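Long-range contacts in HAD hydrolase, family IA, variant 3 (PDB 6W04), which binds a magnesium ion and probably acts as a hydrolase of the haloacid dehalogenase (HAD) superfamily, with a Rossmann-like core: residues M1-F6 with N102-I107; V159-C164 with L178-T183; H163-E168 with V218-N223; I185-E190 with H207-I212. One frame throughout, in Å; residues are numbered along the deposited sequence.

Contact 1 of 4, residues M1-F6 with N102-I107; sequences MEAVLF and NIPFTI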
loop_
_atom_site.group_PDB
_atom_site.type_symbol
_atom_site.label_atom_id
_atom_site.label_comp_id
_atom_site.label_asym_id
_atom_site.label_seq_id
_atom_site.Cartn_x
_atom_site.Cartn_y
_atom_site.Cartn_z
ATOM N N MET A 1 18.795 9.934 7.738
ATOM C CA MET A 1 17.708 9.445 6.893
ATOM C C MET A 1 17.884 9.927 5.458
ATOM O O MET A 1 18.010 11.123 5.206
ATOM C CB MET A 1 16.354 9.899 7.438
ATOM C CG MET A 1 15.200 9.602 6.501
ATOM S SD MET A 1 13.575 10.038 7.152
ATOM C CE MET A 1 13.780 11.785 7.457
ATOM N N GLU A 2 17.889 8.991 4.512
ATOM C CA GLU A 2 18.152 9.338 3.125
ATOM C C GLU A 2 16.892 9.444 2.279
ATOM O O GLU A 2 16.893 10.196 1.299
ATOM C CB GLU A 2 19.119 8.321 2.496
ATOM C CG GLU A 2 20.551 8.460 3.024
ATOM C CD GLU A 2 21.534 7.480 2.398
ATOM O OE1 GLU A 2 21.225 6.922 1.331
ATOM O OE2 GLU A 2 22.625 7.269 2.973
ATOM N N ALA A 3 15.819 8.741 2.640
ATOM C CA ALA A 3 14.607 8.770 1.839
ATOM C C ALA A 3 13.438 8.264 2.666
ATOM O O ALA A 3 13.613 7.647 3.721
ATOM C CB ALA A 3 14.752 7.933 0.561
ATOM N N VAL A 4 12.241 8.555 2.169
ATOM C CA VAL A 4 10.990 8.005 2.682
ATOM C C VAL A 4 10.304 7.253 1.554
ATOM O O VAL A 4 10.139 7.791 0.455
ATOM C CB VAL A 4 10.058 9.107 3.214
ATOM C CG1 VAL A 4 8.741 8.502 3.697
ATOM C CG2 VAL A 4 10.754 9.926 4.283
ATOM N N LEU A 5 9.884 6.022 1.825
ATOM C CA LEU A 5 9.186 5.213 0.828
ATOM C C LEU A 5 7.769 5.001 1.338
ATOM O O LEU A 5 7.578 4.356 2.375
ATOM C CB LEU A 5 9.913 3.883 0.605
ATOM C CG LEU A 5 11.440 4.036 0.472
ATOM C CD1 LEU A 5 12.147 2.670 0.333
ATOM C CD2 LEU A 5 11.783 4.981 -0.702
ATOM N N PHE A 6 6.780 5.575 0.645
ATOM C CA PHE A 6 5.379 5.419 1.039
ATOM C C PHE A 6 4.704 4.265 0.297
ATOM O O PHE A 6 4.643 4.263 -0.941
ATOM C CB PHE A 6 4.557 6.674 0.740
ATOM C CG PHE A 6 4.997 7.922 1.473
ATOM C CD1 PHE A 6 4.419 8.260 2.688
ATOM C CD2 PHE A 6 5.897 8.802 0.889
ATOM C CE1 PHE A 6 4.776 9.445 3.350
ATOM C CE2 PHE A 6 6.280 9.978 1.552
ATOM C CZ PHE A 6 5.712 10.298 2.767
ATOM N N ASN A 102 15.192 18.594 1.245
ATOM C CA ASN A 102 15.981 17.883 0.234
ATOM C C ASN A 102 16.104 16.396 0.579
ATOM O O ASN A 102 17.162 15.782 0.400
ATOM C CB ASN A 102 17.368 18.515 0.050
ATOM C CG ASN A 102 17.305 19.986 -0.375
ATOM O OD1 ASN A 102 16.340 20.429 -1.002
ATOM N ND2 ASN A 102 18.348 20.745 -0.039
ATOM N N ILE A 103 15.023 15.820 1.097
ATOM C CA ILE A 103 14.923 14.400 1.408
ATOM C C ILE A 103 14.038 13.748 0.339
ATOM O O ILE A 103 12.821 13.982 0.314
ATOM C CB ILE A 103 14.360 14.146 2.810
ATOM C CG1 ILE A 103 15.254 14.792 3.867
ATOM C CG2 ILE A 103 14.256 12.640 3.082
ATOM C CD1 ILE A 103 14.885 14.412 5.286
ATOM N N PRO A 104 14.600 12.931 -0.541
ATOM C CA PRO A 104 13.779 12.301 -1.584
ATOM C C PRO A 104 12.776 11.318 -1.004
ATOM O O PRO A 104 12.993 10.705 0.041
ATOM C CB PRO A 104 14.810 11.584 -2.460
ATOM C CG PRO A 104 16.010 11.401 -1.572
ATOM C CD PRO A 104 16.033 12.603 -0.667
ATOM N N PHE A 105 11.660 11.168 -1.708
ATOM C CA PHE A 105 10.610 10.265 -1.280
ATOM C C PHE A 105 9.855 9.796 -2.512
ATOM O O PHE A 105 9.785 10.504 -3.525
ATOM C CB PHE A 105 9.646 10.922 -0.276
ATOM C CG PHE A 105 8.975 12.183 -0.782
ATOM C CD1 PHE A 105 7.714 12.128 -1.367
ATOM C CD2 PHE A 105 9.593 13.431 -0.641
ATOM C CE1 PHE A 105 7.068 13.287 -1.820
ATOM C CE2 PHE A 105 8.968 14.612 -1.104
ATOM C CZ PHE A 105 7.700 14.545 -1.689
ATOM N N THR A 106 9.280 8.606 -2.418
ATOM C CA THR A 106 8.467 8.122 -3.519
ATOM C C THR A 106 7.431 7.147 -2.981
ATOM O O THR A 106 7.431 6.790 -1.796
ATOM C CB THR A 106 9.324 7.460 -4.607
ATOM O OG1 THR A 106 8.506 7.255 -5.766
ATOM C CG2 THR A 106 9.888 6.090 -4.132
ATOM N N ILE A 107 6.566 6.709 -3.885
ATOM C CA ILE A 107 5.517 5.738 -3.618
ATOM C C ILE A 107 5.940 4.382 -4.162
ATOM O O ILE A 107 6.521 4.290 -5.256
ATOM C CB ILE A 107 4.194 6.189 -4.258
ATOM C CG1 ILE A 107 3.593 7.358 -3.477
ATOM C CG2 ILE A 107 3.200 4.995 -4.329
ATOM C CD1 ILE A 107 2.486 8.138 -4.267
#
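Val-4, Leu-5 and Phe-6 run parallel to Phe-105, Thr-106 and Ile-107, with the axes of strands 3-6 and 105-107 4.7 Å apart and 14° from alignment. This is the start of two neighbouring strands of the Rossmann-like HAD core; the first leads to Asp-7, a magnesium ligand. The ladder alternates as parallel strands do. Val-4 N donates to Pro-104 O, Val-4 O receives Thr-106 N, and Phe-6 N then reaches Thr-106 O at 2.8 Å in a nearly straight bond (168°).

The side chains divide between the two faces of the sheet. On one, Leu-5 CD2 touches Thr-106 CG2 at 4.1 Å, while Thr-106 OG1 is hydrogen-bonded to Lys-133 O. On the other lie Val-4, Phe-6, Phe-105 and Ile-107, a face packed by helix 91-100. The side chains of Phe-6 and Phe-105 run obliquely to each other, Phe-105 CD1 lying at the edge of the Phe-6 ring, 3.9 Å from Phe-6 CE2. Val-4 CG1 sits over one face of the Phe-6 ring, displaced toward the rim.

Before the ladder begins, the Pro-104 ring lies against the carbonyl of Glu-2 across the contact, with CD 3.2 Å from Glu-2 O. The Met-1 and Ile-103 side chains cross at about a right angle. Met-1, although poorly ordered, bends at chi3 (59°), which brings its CE to Ile-103 CD1 at 3.6 Å.

Contact 2 of 4, residues V159-C164 with L178-T183; sequences VSISHC and LSAGAT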
loop_
_atom_site.group_PDB
_atom_site.type_symbol
_atom_site.label_atom_id
_atom_site.label_comp_id
_atom_site.label_asym_id
_atom_site.label_seq_id
_atom_site.Cartn_x
_atom_site.Cartn_y
_atom_site.Cartn_z
ATOM N N VAL A 159 19.500 5.900 -3.209
ATOM C CA VAL A 159 19.788 5.964 -1.784
ATOM C C VAL A 159 20.011 4.548 -1.260
ATOM O O VAL A 159 19.698 3.559 -1.918
ATOM C CB VAL A 159 18.658 6.658 -0.995
ATOM C CG1 VAL A 159 18.482 8.105 -1.465
ATOM C CG2 VAL A 159 17.344 5.866 -1.140
ATOM N N SER A 160 20.564 4.462 -0.055
ATOM C CA SER A 160 20.798 3.186 0.600
ATOM C C SER A 160 19.542 2.770 1.359
ATOM O O SER A 160 18.979 3.571 2.113
ATOM C CB SER A 160 22.000 3.281 1.544
ATOM O OG SER A 160 21.737 2.576 2.747
ATOM N N ILE A 161 19.106 1.519 1.147
ATOM C CA ILE A 161 17.827 1.049 1.701
ATOM C C ILE A 161 17.811 1.174 3.217
ATOM O O ILE A 161 16.776 1.493 3.815
ATOM C CB ILE A 161 17.528 -0.402 1.257
ATOM C CG1 ILE A 161 16.171 -0.873 1.794
ATOM C CG2 ILE A 161 18.617 -1.371 1.749
ATOM C CD1 ILE A 161 14.990 -0.051 1.286
ATOM N N SER A 162 18.956 0.950 3.865
ATOM C CA SER A 162 18.958 0.906 5.321
ATOM C C SER A 162 18.885 2.286 5.950
ATOM O O SER A 162 18.828 2.392 7.178
ATOM C CB SER A 162 20.194 0.156 5.834
ATOM O OG SER A 162 21.381 0.739 5.337
ATOM N N HIS A 163 18.886 3.346 5.152
ATOM C CA HIS A 163 18.613 4.679 5.662
ATOM C C HIS A 163 17.277 5.198 5.149
ATOM O O HIS A 163 17.054 6.410 5.077
ATOM C CB HIS A 163 19.768 5.614 5.314
ATOM C CG HIS A 163 21.074 5.154 5.883
ATOM N ND1 HIS A 163 22.045 4.542 5.121
ATOM C CD2 HIS A 163 21.537 5.150 7.155
ATOM C CE1 HIS A 163 23.068 4.217 5.892
ATOM N NE2 HIS A 163 22.784 4.575 7.132
ATOM N N CYS A 164 16.375 4.281 4.812
ATOM C CA CYS A 164 15.039 4.618 4.342
ATOM C C CYS A 164 13.999 4.321 5.415
ATOM O O CYS A 164 14.035 3.266 6.062
ATOM C CB CYS A 164 14.674 3.840 3.068
ATOM S SG CYS A 164 15.544 4.388 1.581
ATOM N N LEU A 178 11.176 -4.715 6.282
ATOM C CA LEU A 178 12.206 -5.250 7.173
ATOM C C LEU A 178 13.189 -6.129 6.410
ATOM O O LEU A 178 14.405 -6.033 6.612
ATOM C CB LEU A 178 11.559 -6.038 8.311
ATOM C CG LEU A 178 10.780 -5.227 9.347
ATOM C CD1 LEU A 178 10.052 -6.192 10.284
ATOM C CD2 LEU A 178 11.734 -4.320 10.138
ATOM N N SER A 179 12.676 -6.991 5.526
ATOM C CA SER A 179 13.541 -7.879 4.758
ATOM C C SER A 179 14.472 -7.098 3.842
ATOM O O SER A 179 15.569 -7.565 3.528
ATOM C CB SER A 179 12.688 -8.861 3.952
ATOM O OG SER A 179 13.481 -9.700 3.132
ATOM N N ALA A 180 14.047 -5.913 3.396
ATOM C CA ALA A 180 14.893 -5.071 2.569
ATOM C C ALA A 180 15.947 -4.345 3.390
ATOM O O ALA A 180 16.968 -3.930 2.837
ATOM C CB ALA A 180 14.034 -4.053 1.785
ATOM N N GLY A 181 15.748 -4.227 4.699
ATOM C CA GLY A 181 16.667 -3.492 5.543
ATOM C C GLY A 181 16.236 -2.077 5.872
ATOM O O GLY A 181 16.984 -1.363 6.547
ATOM N N ALA A 182 15.063 -1.650 5.417
ATOM C CA ALA A 182 14.534 -0.337 5.769
ATOM C C ALA A 182 13.887 -0.364 7.160
ATOM O O ALA A 182 13.700 -1.419 7.777
ATOM C CB ALA A 182 13.528 0.131 4.714
ATOM N N THR A 183 13.549 0.822 7.664
ATOM C CA THR A 183 12.944 0.956 8.989
ATOM C C THR A 183 11.466 1.290 8.846
ATOM O O THR A 183 11.126 2.373 8.336
ATOM C CB THR A 183 13.658 2.032 9.804
ATOM O OG1 THR A 183 15.012 1.619 10.051
ATOM C CG2 THR A 183 12.949 2.258 11.140
HETATM O O HOH W 1 16.760 0.696 8.367
#
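Ile-161 presses its branches against the end of helix 171-180, and this is the tight part of the contact. With CG1 anti to the backbone N (chi1 -178°), CG1 and CG2 of Ile-161 both lie against Ala-180 O, CG2 at 3.2 Å, so two branches of one side chain converge on the carbonyl oxygen. Further out, Ile-161 CD1 reaches Ala-182 CB at 3.7 Å, and the methyl of Ala-180 closes on CG1. Ala-182 CB also rests on Cys-164 O.

The helix ends here in a Schellman motif, with Gly-181 at a positive phi of 99°. The chain then turns into strand 183-187, completing the beta-alpha-beta unit that began with strand 164-168. The new strand is joined to the old by Thr-183 N, which donates to Cys-164 O at 3.0 Å in a bond straight at the hydrogen.

The other side is looser and partly filled by solvent. One water donates to Ser-162 O and to Gly-181 O and accepts from Thr-183 OG1 at 2.6 Å, and so links Ser-162, Gly-181 and Thr-183. Beyond exposed Ser-162, whose OG donates to Ser-160 OG, the latter hydroxyl also shares a hydrogen bond with His-163 ND1, 3.1 Å away.

Contact 3 of 4, residues H163-E168 with V218-N223; sequences HCIVFE and VDLIKN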
loop_
_atom_site.group_PDB
_atom_site.type_symbol
_atom_site.label_atom_id
_atom_site.label_comp_id
_atom_site.label_asym_id
_atom_site.label_seq_id
_atom_site.Cartn_x
_atom_site.Cartn_y
_atom_site.Cartn_z
ATOM N N HIS A 163 18.886 3.346 5.152
ATOM C CA HIS A 163 18.613 4.679 5.662
ATOM C C HIS A 163 17.277 5.198 5.149
ATOM O O HIS A 163 17.054 6.410 5.077
ATOM C CB HIS A 163 19.768 5.614 5.314
ATOM C CG HIS A 163 21.074 5.154 5.883
ATOM N ND1 HIS A 163 22.045 4.542 5.121
ATOM C CD2 HIS A 163 21.537 5.150 7.155
ATOM C CE1 HIS A 163 23.068 4.217 5.892
ATOM N NE2 HIS A 163 22.784 4.575 7.132
ATOM N N CYS A 164 16.375 4.281 4.812
ATOM C CA CYS A 164 15.039 4.618 4.342
ATOM C C CYS A 164 13.999 4.321 5.415
ATOM O O CYS A 164 14.035 3.266 6.062
ATOM C CB CYS A 164 14.674 3.840 3.068
ATOM S SG CYS A 164 15.544 4.388 1.581
ATOM N N ILE A 165 13.069 5.258 5.586
ATOM C CA ILE A 165 11.813 5.014 6.282
ATOM C C ILE A 165 10.797 4.464 5.288
ATOM O O ILE A 165 10.689 4.952 4.157
ATOM C CB ILE A 165 11.294 6.307 6.939
ATOM C CG1 ILE A 165 12.231 6.727 8.068
ATOM C CG2 ILE A 165 9.870 6.106 7.431
ATOM C CD1 ILE A 165 12.211 5.782 9.295
ATOM N N VAL A 166 10.056 3.435 5.708
ATOM C CA VAL A 166 8.920 2.905 4.973
ATOM C C VAL A 166 7.680 3.043 5.845
ATOM O O VAL A 166 7.692 2.638 7.011
ATOM C CB VAL A 166 9.140 1.438 4.568
ATOM C CG1 VAL A 166 7.844 0.850 3.979
ATOM C CG2 VAL A 166 10.299 1.344 3.582
ATOM N N PHE A 167 6.627 3.646 5.288
ATOM C CA PHE A 167 5.301 3.692 5.900
ATOM C C PHE A 167 4.457 2.584 5.280
ATOM O O PHE A 167 4.336 2.513 4.056
ATOM C CB PHE A 167 4.622 5.044 5.668
ATOM C CG PHE A 167 5.229 6.188 6.474
ATOM C CD1 PHE A 167 6.047 7.126 5.869
ATOM C CD2 PHE A 167 4.936 6.331 7.818
ATOM C CE1 PHE A 167 6.579 8.199 6.592
ATOM C CE2 PHE A 167 5.471 7.382 8.566
ATOM C CZ PHE A 167 6.294 8.316 7.944
ATOM N N GLU A 168 3.882 1.729 6.117
ATOM C CA GLU A 168 3.181 0.553 5.619
ATOM C C GLU A 168 2.011 0.260 6.546
ATOM O O GLU A 168 2.031 0.646 7.716
ATOM C CB GLU A 168 4.121 -0.657 5.545
ATOM C CG GLU A 168 4.713 -0.898 4.196
ATOM C CD GLU A 168 3.709 -1.529 3.250
ATOM O OE1 GLU A 168 2.521 -1.702 3.652
ATOM O OE2 GLU A 168 4.116 -1.858 2.113
ATOM N N VAL A 218 14.144 10.698 11.591
ATOM C CA VAL A 218 15.602 10.649 11.560
ATOM C C VAL A 218 16.122 9.877 12.763
ATOM O O VAL A 218 17.008 9.022 12.639
ATOM C CB VAL A 218 16.187 12.073 11.502
ATOM C CG1 VAL A 218 17.578 12.103 12.100
ATOM C CG2 VAL A 218 16.208 12.576 10.055
ATOM N N ASP A 219 15.554 10.149 13.940
ATOM C CA ASP A 219 16.032 9.506 15.161
ATOM C C ASP A 219 15.759 8.009 15.133
ATOM O O ASP A 219 16.597 7.212 15.567
ATOM C CB ASP A 219 15.386 10.149 16.390
ATOM C CG ASP A 219 16.015 11.486 16.755
ATOM O OD1 ASP A 219 15.281 12.492 16.865
ATOM O OD2 ASP A 219 17.251 11.531 16.923
ATOM N N LEU A 220 14.594 7.609 14.623
ATOM C CA LEU A 220 14.274 6.190 14.548
ATOM C C LEU A 220 15.332 5.424 13.757
ATOM O O LEU A 220 15.721 4.314 14.140
ATOM C CB LEU A 220 12.887 6.002 13.932
ATOM C CG LEU A 220 12.255 4.621 14.088
ATOM C CD1 LEU A 220 12.023 4.294 15.554
ATOM C CD2 LEU A 220 10.949 4.545 13.298
ATOM N N ILE A 221 15.833 6.012 12.666
ATOM C CA ILE A 221 16.880 5.360 11.880
ATOM C C ILE A 221 18.192 5.314 12.659
ATOM O O ILE A 221 18.837 4.263 12.753
ATOM C CB ILE A 221 17.061 6.074 10.529
ATOM C CG1 ILE A 221 15.764 6.020 9.712
ATOM C CG2 ILE A 221 18.252 5.482 9.767
ATOM C CD1 ILE A 221 15.636 4.815 8.808
ATOM N N LYS A 222 18.609 6.453 13.219
ATOM C CA LYS A 222 19.851 6.495 13.991
ATOM C C LYS A 222 19.839 5.490 15.140
ATOM O O LYS A 222 20.890 4.954 15.507
ATOM C CB LYS A 222 20.093 7.910 14.520
ATOM N N ASN A 223 18.670 5.218 15.710
ATOM C CA ASN A 223 18.511 4.171 16.712
ATOM C C ASN A 223 18.384 2.798 16.057
ATOM O O ASN A 223 18.620 1.772 16.697
ATOM C CB ASN A 223 17.286 4.449 17.584
ATOM C CG ASN A 223 17.582 5.418 18.709
ATOM O OD1 ASN A 223 17.350 5.112 19.878
ATOM N ND2 ASN A 223 18.111 6.589 18.366
#
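Helix 214-222, the last helix of the chain, lays Ile-221 and Leu-220 over the beginning of strand 164-168, an example of a helix packed on a parallel sheet. The axes of strand 164-168 and helix 218-222 come within 9.0 Å at 115°, so the helix passes across the strand instead of following it, and the contact is confined to a few residues. Ile-221 is its centre. Both CG1 and CD1 of that residue lie 3.6 Å from Ile-165 CD1, with the two side chains crossing obliquely. Ile-221 CD1 also reaches the strand backbone, 3.5 Å from Cys-164 O. On one flank Leu-220 CD2 adds a more distant touch to Ile-165 CD1. On the other Ile-221 CG2 approaches His-163 CD2 obliquely at 4.2 Å.

Within its own strand, Ile-165 CG2 lies over one face of the Phe-167 ring, toward the rim. Phe-167 in turn meets the ring of Phe-6. The strand ends at Glu-168, which binds magnesium in a structure of this protein but is not a ligand of the ion here, where it is salt-bridged to Lys-144. Acidic residues at the C-terminal end of such a strand, at the metal site, are characteristic of the Rossmann-like HAD fold.

Contact 4 of 4, residues I185-E190 with H207-I212; sequences IGIASE and HTFNEI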
loop_
_atom_site.group_PDB
_atom_site.type_symbol
_atom_site.label_atom_id
_atom_site.label_comp_id
_atom_site.label_asym_id
_atom_site.label_seq_id
_atom_site.Cartn_x
_atom_site.Cartn_y
_atom_site.Cartn_z
ATOM N N ILE A 185 7.489 2.227 9.714
ATOM C CA ILE A 185 6.564 2.896 10.627
ATOM C C ILE A 185 5.160 2.488 10.196
ATOM O O ILE A 185 4.783 2.679 9.033
ATOM C CB ILE A 185 6.734 4.425 10.609
ATOM C CG1 ILE A 185 8.153 4.812 11.059
ATOM C CG2 ILE A 185 5.652 5.091 11.467
ATOM C CD1 ILE A 185 8.452 6.333 11.059
ATOM N N GLY A 186 4.403 1.891 11.115
ATOM C CA GLY A 186 3.091 1.379 10.756
ATOM C C GLY A 186 2.071 2.503 10.675
ATOM O O GLY A 186 2.150 3.496 11.404
ATOM N N ILE A 187 1.132 2.360 9.735
ATOM C CA ILE A 187 -0.024 3.244 9.626
ATOM C C ILE A 187 -1.240 2.460 10.094
ATOM O O ILE A 187 -1.578 1.419 9.511
ATOM C CB ILE A 187 -0.221 3.773 8.197
ATOM C CG1 ILE A 187 0.931 4.705 7.786
ATOM C CG2 ILE A 187 -1.535 4.523 8.098
ATOM C CD1 ILE A 187 1.106 5.928 8.684
ATOM N N ALA A 188 -1.905 2.952 11.148
ATOM C CA ALA A 188 -2.994 2.208 11.791
ATOM C C ALA A 188 -4.340 2.419 11.076
ATOM O O ALA A 188 -5.336 2.842 11.660
ATOM C CB ALA A 188 -3.085 2.596 13.268
ATOM N N SER A 189 -4.375 2.093 9.784
ATOM C CA SER A 189 -5.634 2.251 9.058
ATOM C C SER A 189 -6.564 1.063 9.253
ATOM O O SER A 189 -7.786 1.235 9.234
ATOM C CB SER A 189 -5.387 2.458 7.562
ATOM O OG SER A 189 -4.664 1.361 7.025
ATOM N N GLU A 190 -6.026 -0.135 9.410
ATOM C CA GLU A 190 -6.827 -1.319 9.696
ATOM C C GLU A 190 -6.388 -2.041 10.959
ATOM O O GLU A 190 -7.228 -2.440 11.766
ATOM C CB GLU A 190 -6.786 -2.289 8.497
ATOM C CG GLU A 190 -7.708 -1.852 7.360
ATOM C CD GLU A 190 -9.186 -1.879 7.757
ATOM O OE1 GLU A 190 -9.609 -2.879 8.382
ATOM O OE2 GLU A 190 -9.920 -0.904 7.446
ATOM N N HIS A 207 -1.540 6.938 13.644
ATOM C CA HIS A 207 -2.857 6.942 13.011
ATOM C C HIS A 207 -2.843 7.726 11.709
ATOM O O HIS A 207 -3.411 7.277 10.707
ATOM C CB HIS A 207 -3.911 7.505 13.967
ATOM C CG HIS A 207 -4.153 6.641 15.164
ATOM N ND1 HIS A 207 -3.669 6.950 16.419
ATOM C CD2 HIS A 207 -4.812 5.464 15.296
ATOM C CE1 HIS A 207 -4.024 6.004 17.272
ATOM N NE2 HIS A 207 -4.720 5.093 16.617
ATOM N N THR A 208 -2.211 8.903 11.706
ATOM C CA THR A 208 -2.111 9.754 10.522
ATOM C C THR A 208 -0.726 10.392 10.467
ATOM O O THR A 208 0.044 10.342 11.431
ATOM C CB THR A 208 -3.164 10.867 10.515
ATOM O OG1 THR A 208 -2.721 11.932 11.361
ATOM C CG2 THR A 208 -4.510 10.364 11.000
ATOM N N PHE A 209 -0.419 11.041 9.338
ATOM C CA PHE A 209 0.894 11.667 9.216
ATOM C C PHE A 209 1.025 12.949 10.033
ATOM O O PHE A 209 2.142 13.461 10.162
ATOM C CB PHE A 209 1.231 11.904 7.736
ATOM C CG PHE A 209 1.360 10.618 6.962
ATOM C CD1 PHE A 209 2.575 9.946 6.912
ATOM C CD2 PHE A 209 0.243 10.036 6.371
ATOM C CE1 PHE A 209 2.695 8.733 6.238
ATOM C CE2 PHE A 209 0.343 8.818 5.701
ATOM C CZ PHE A 209 1.569 8.168 5.628
ATOM N N ASN A 210 -0.068 13.458 10.613
ATOM C CA ASN A 210 0.041 14.536 11.594
ATOM C C ASN A 210 0.844 14.120 12.818
ATOM O O ASN A 210 1.323 14.986 13.555
ATOM C CB ASN A 210 -1.343 15.000 12.065
ATOM C CG ASN A 210 -2.129 15.705 10.980
ATOM O OD1 ASN A 210 -1.557 16.304 10.071
ATOM N ND2 ASN A 210 -3.454 15.640 11.072
ATOM N N GLU A 211 1.003 12.819 13.051
ATOM C CA GLU A 211 1.586 12.314 14.286
ATOM C C GLU A 211 3.068 11.990 14.160
ATOM O O GLU A 211 3.651 11.427 15.088
ATOM C CB GLU A 211 0.814 11.081 14.746
ATOM C CG GLU A 211 -0.665 11.348 14.989
ATOM C CD GLU A 211 -1.407 10.097 15.416
ATOM O OE1 GLU A 211 -0.909 8.991 15.120
ATOM O OE2 GLU A 211 -2.474 10.221 16.055
ATOM N N ILE A 212 3.691 12.325 13.039
ATOM C CA ILE A 212 5.099 12.038 12.815
ATOM C C ILE A 212 5.797 13.325 12.378
ATOM O O ILE A 212 5.204 14.161 11.686
ATOM C CB ILE A 212 5.268 10.906 11.775
ATOM C CG1 ILE A 212 6.707 10.397 11.742
ATOM C CG2 ILE A 212 4.810 11.348 10.379
ATOM C CD1 ILE A 212 7.154 9.759 13.026
#
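Ile-187 points its CD1 over one face of the Phe-209 ring, and the two side chains cross at about a right angle. The contact joins strand 183-187 of the Rossmann-like sheet to the loop that leads from the edge strand 205-206 into helix 214-222. CD1 stands 4.2 Å from the centroid of the Phe-209 ring and 27° off its normal, a CH-pi contact in which CZ is the nearest ring atom. Phe-209 also meets Phe-167 edge-to-face, so its ring packs on side chains of two neighbouring strands, 164-168 and 183-187.

Two residues earlier, Ile-185 makes a different arrangement. Its chain is extended at chi2 (179°), and CD1 meets Ile-212 CD1 tip to tip at 4.2 Å, with Met-217 of the following helix touching both side chains.

At the end of the strand the chain bends through an inverse gamma turn centred on Ala-188, whose CB approaches His-207 CD2 obliquely at 3.9 Å. The imidazole has Glu-211 OE2 at its edge, in the ring plane. The other oxygen of that carboxylate, Glu-211 OE1, accepts from His-207 N at 2.6 Å, the N-H arriving from above the carboxylate plane. Within the same loop an ST turn is closed by Thr-208 OG1, which accepts from Asn-210 N at 3.2 Å.

In the fold
All four contacts reach one parallel sheet. Contacts 1 and 3 occupy adjacent strands, where Leu-5 N lies 2.7 Å from Ile-165 O, and Met-1 CE of contact 1 rests on Val-218 CG2 of the helix in contact 3. Contacts 2 and 3 share His-163 and Cys-164, and their centres are about 8 Å apart. Contact 4 is nested within the loop that contact 3 closes, and touches contact 1 where Phe-209 CE1 meets Phe-6 CE1 at 3.6 Å. The magnesium ion, held by Asp-7, Asn-9 and Asp-169, is about 8 Å from the side chain of Ile-187 and about 10 Å from that of Phe-6.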